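Local coordinates for ribokinase RBSK (Mycobacterium tuberculosis, PDB 3GO6), which catalyses the ATP-dependent phosphorylation of D-ribose to D-ribose 5-phosphate, and works as a homodimer, at the interface of chains A and B. Numbering follows the deposited sequence. Chains: chain A/B, Ribokinase RBSK.

Contact 1: the interface of chains A and B. Residues chain A 124-126; chain B 40, 45-48.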
loop_
_atom_site.group_PDB
_atom_site.type_symbol
_atom_site.label_atom_id
_atom_site.label_comp_id
_atom_site.label_asym_id
_atom_site.label_seq_id
_atom_site.Cartn_x
_atom_site.Cartn_y
_atom_site.Cartn_z
ATOM N N VAL A 124 -6.629 8.900 2.592
ATOM C CA VAL A 124 -6.640 8.233 1.280
ATOM C C VAL A 124 -5.542 8.843 0.409
ATOM O O VAL A 124 -5.441 10.077 0.306
ATOM C CB VAL A 124 -8.029 8.361 0.598
ATOM C CG1 VAL A 124 -8.018 7.814 -0.867
ATOM C CG2 VAL A 124 -9.108 7.653 1.406
ATOM N N LEU A 125 -4.725 7.981 -0.204
ATOM C CA LEU A 125 -3.683 8.394 -1.125
ATOM C C LEU A 125 -3.854 7.606 -2.423
ATOM O O LEU A 125 -3.896 6.367 -2.389
ATOM C CB LEU A 125 -2.300 8.063 -0.540
ATOM C CG LEU A 125 -1.070 8.256 -1.421
ATOM C CD1 LEU A 125 -0.902 9.702 -1.808
ATOM C CD2 LEU A 125 0.207 7.727 -0.732
ATOM N N VAL A 126 -3.888 8.309 -3.557
ATOM C CA VAL A 126 -4.273 7.679 -4.835
ATOM C C VAL A 126 -3.189 7.894 -5.878
ATOM O O VAL A 126 -2.753 9.024 -6.102
ATOM C CB VAL A 126 -5.594 8.274 -5.399
ATOM C CG1 VAL A 126 -5.967 7.602 -6.735
ATOM C CG2 VAL A 126 -6.746 8.141 -4.378
ATOM N N PRO B 40 -1.549 12.779 3.177
ATOM C CA PRO B 40 -2.943 13.189 3.356
ATOM C C PRO B 40 -3.234 13.400 4.833
ATOM O O PRO B 40 -2.716 12.670 5.677
ATOM C CB PRO B 40 -3.735 11.983 2.850
ATOM C CG PRO B 40 -2.776 10.824 2.997
ATOM C CD PRO B 40 -1.443 11.402 2.658
ATOM N N THR B 45 -8.222 13.215 0.788
ATOM C CA THR B 45 -7.695 12.443 -0.330
ATOM C C THR B 45 -6.643 13.268 -1.039
ATOM O O THR B 45 -6.897 14.415 -1.441
ATOM C CB THR B 45 -8.809 12.107 -1.337
ATOM O OG1 THR B 45 -9.829 11.356 -0.678
ATOM C CG2 THR B 45 -8.254 11.275 -2.540
ATOM N N VAL B 46 -5.480 12.661 -1.228
ATOM C CA VAL B 46 -4.367 13.280 -1.919
ATOM C C VAL B 46 -4.030 12.421 -3.157
ATOM O O VAL B 46 -4.117 11.189 -3.092
ATOM C CB VAL B 46 -3.170 13.400 -0.910
ATOM C CG1 VAL B 46 -1.815 13.375 -1.567
ATOM C CG2 VAL B 46 -3.351 14.649 -0.041
ATOM N N LEU B 47 -3.642 13.071 -4.258
ATOM C CA LEU B 47 -3.116 12.378 -5.450
ATOM C C LEU B 47 -1.597 12.341 -5.477
ATOM O O LEU B 47 -0.946 13.386 -5.333
ATOM C CB LEU B 47 -3.610 13.050 -6.742
ATOM C CG LEU B 47 -5.118 13.020 -7.021
ATOM C CD1 LEU B 47 -5.432 13.824 -8.267
ATOM C CD2 LEU B 47 -5.668 11.598 -7.162
ATOM N N ALA B 48 -1.025 11.151 -5.668
ATOM C CA ALA B 48 0.428 11.000 -5.821
ATOM C C ALA B 48 0.862 11.424 -7.220
ATOM O O ALA B 48 0.123 11.210 -8.187
ATOM C CB ALA B 48 0.859 9.531 -5.562
#
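Strand 122-127 of chain A and strand 45-47 of chain B run parallel, joined by a ladder in which B:Val46 N gives a hydrogen bond to A:Val124 O (3.0 Å), A:Val126 N to B:Val46 O (2.9 Å) and B:Ala48 N to A:Val126 O (2.8 Å). B:Val46 thus uses both its backbone donor and its acceptor, and the sheet continues from one subunit into the other. This shared sheet belongs to the lid of the PfkB/ribokinase fold, through which the homodimer forms as a beta-clasp.

On one face of this sheet A:Val124 lies alongside B:Thr45, both side chains pointing the same way. The methyl CG2 of B:Thr45, anti to its own backbone N, faces two branches of chain A: it lies 3.9 Å from A:Val124 CG1 and meets CG2 of A:Val126 on an oblique approach. Farther along, A:Val126 and B:Leu47 are again neighbours in parallel, with B:Leu47 CD2 reaching CB of A:Val126. Beta-branched valine and threonine suit such extended backbones, and here they offer methyl groups for packing between strands. A:Val124 and A:Val126 also line the ribose pocket of chain A, so the partner's strand may help to support the wall of the sugar site.

A:Leu125 and B:Val46 occupy the opposite face. With CG of A:Leu125 anti to the backbone N (chi1 172°), its methyl CD1 meets CG1 of B:Val46 at 3.8 Å. The small side chain of B:Ala48 sits at the end of the ladder, beside the last carbonyl. At the other end B:Pro40, which has no N-H to bury, contributes ring carbons: B:Pro40 CB lies 3.6 Å from A:Val124 O, the carbonyl oxygen.

Contact 2: the interface of chains A and B. Residues chain A 40-43; chain B 39, 117, 123.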
loop_
_atom_site.group_PDB
_atom_site.type_symbol
_atom_site.label_atom_id
_atom_site.label_comp_id
_atom_site.label_asym_id
_atom_site.label_seq_id
_atom_site.Cartn_x
_atom_site.Cartn_y
_atom_site.Cartn_z
ATOM N N PRO A 40 0.387 7.252 10.472
ATOM C CA PRO A 40 1.823 7.578 10.457
ATOM C C PRO A 40 2.071 9.084 10.290
ATOM O O PRO A 40 1.342 9.764 9.556
ATOM C CB PRO A 40 2.359 6.820 9.228
ATOM C CG PRO A 40 1.308 5.781 8.898
ATOM C CD PRO A 40 -0.001 6.371 9.344
ATOM N N ARG A 41 3.080 9.596 10.993
ATOM C CA ARG A 41 3.507 10.982 10.840
ATOM C C ARG A 41 4.731 11.001 9.941
ATOM O O ARG A 41 5.372 9.975 9.770
ATOM C CB ARG A 41 3.809 11.609 12.210
ATOM C CG ARG A 41 2.549 11.928 13.011
ATOM C CD ARG A 41 2.851 12.060 14.508
ATOM N NE ARG A 41 3.326 10.792 15.048
ATOM C CZ ARG A 41 3.537 10.542 16.339
ATOM N NH1 ARG A 41 3.326 11.480 17.262
ATOM N NH2 ARG A 41 3.974 9.337 16.707
ATOM N N PRO A 42 5.046 12.161 9.336
ATOM C CA PRO A 42 6.192 12.211 8.436
ATOM C C PRO A 42 7.470 11.660 9.073
ATOM O O PRO A 42 7.764 11.957 10.238
ATOM C CB PRO A 42 6.319 13.703 8.122
ATOM C CG PRO A 42 4.933 14.213 8.244
ATOM C CD PRO A 42 4.360 13.464 9.409
ATOM N N GLY A 43 8.186 10.823 8.324
ATOM C CA GLY A 43 9.429 10.224 8.799
ATOM C C GLY A 43 9.274 8.942 9.583
ATOM O O GLY A 43 10.254 8.247 9.838
ATOM N N LEU B 39 1.747 14.223 2.889
ATOM C CA LEU B 39 0.875 13.151 3.354
ATOM C C LEU B 39 -0.569 13.652 3.468
ATOM O O LEU B 39 -0.791 14.815 3.801
ATOM C CB LEU B 39 1.331 12.627 4.718
ATOM C CG LEU B 39 2.534 11.681 4.813
ATOM C CD1 LEU B 39 2.879 11.491 6.289
ATOM C CD2 LEU B 39 2.274 10.314 4.152
ATOM N N ASP B 117 7.743 12.721 0.443
ATOM C CA ASP B 117 7.066 14.012 0.346
ATOM C C ASP B 117 7.990 15.153 -0.103
ATOM O O ASP B 117 9.173 14.934 -0.339
ATOM C CB ASP B 117 6.312 14.341 1.652
ATOM C CG ASP B 117 7.237 14.566 2.838
ATOM O OD1 ASP B 117 8.358 15.098 2.649
ATOM O OD2 ASP B 117 6.830 14.215 3.968
ATOM N N THR B 123 7.971 8.272 4.788
ATOM C CA THR B 123 6.998 7.720 5.717
ATOM C C THR B 123 6.636 6.335 5.254
ATOM O O THR B 123 6.225 6.146 4.103
ATOM C CB THR B 123 5.741 8.582 5.765
ATOM O OG1 THR B 123 6.121 9.939 6.017
ATOM C CG2 THR B 123 4.812 8.119 6.862
#
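B:Thr123 meets the loop A:Pro40 to A:Gly43 with both branches of its side chain. The hydroxyl OG1 accepts a hydrogen bond from the backbone N of A:Gly43, at 3.2 Å with an angle of 149° at the hydrogen, a long and moderately bent bond. On the other branch, B:Thr123 CG2 packs 3.6 Å from A:Pro40 CB; the carbonyl oxygen of A:Arg41 also comes near this methyl. Threonine suits this position because one short side chain supplies an acceptor and a methyl group together. Its chi1 of -52° sets OG1 beside its own backbone N and CG2 anti to it, turning one branch to A:Gly43 and the other to A:Pro40.

Next to this pair, the side chain of B:Leu39 comes to the ring of A:Pro42 at a slant, its methyl CD1 meeting CG of the proline at 3.9 Å and the neighbouring CD at 4.0 Å. Leucine provides a flexible branched apolar end, and proline a compact ring on a backbone of limited freedom. B:Asp117 flanks the same ring more loosely, its carboxylate oxygen OD2 lying 4.2 Å from A:Pro42 CB.

The loop itself positions these groups. A:Pro40 and A:Pro42 restrict its backbone on either side of A:Arg41, while A:Gly43 adopts a positive phi of 87°, which glycine accepts easily.

In the fold, residues A:40-43 belong to the loop linking strand 29-35 to strand 45-47. B:Leu39 comes from the equivalent loop of the partner, B:Thr123 from the start of strand 122-127, and B:Asp117 from the connection between that strand and strand 110-116. The loop and strand 122-127 are parts of the lids that join in the dimer's beta-clasp.

Contact 1 and contact 2 lie about 13 Å apart, measured between the centres of their C-alpha atoms, and use the same elements with the chains exchanged: strand 122-127 comes from chain A in contact 1 and chain B in contact 2, and residue 40 appears once from each subunit. By two-fold symmetry each subunit both gives and receives a strand and a loop, and the pair contribute to the homodimer's clasp. The centres are about 27 Å from B:Asp248 (contact 1) and 23 Å from A:Asp248 (contact 2), the probable catalytic bases, yet strand 122-127 reaches its own chain's ribose pocket and may couple dimer and sugar site.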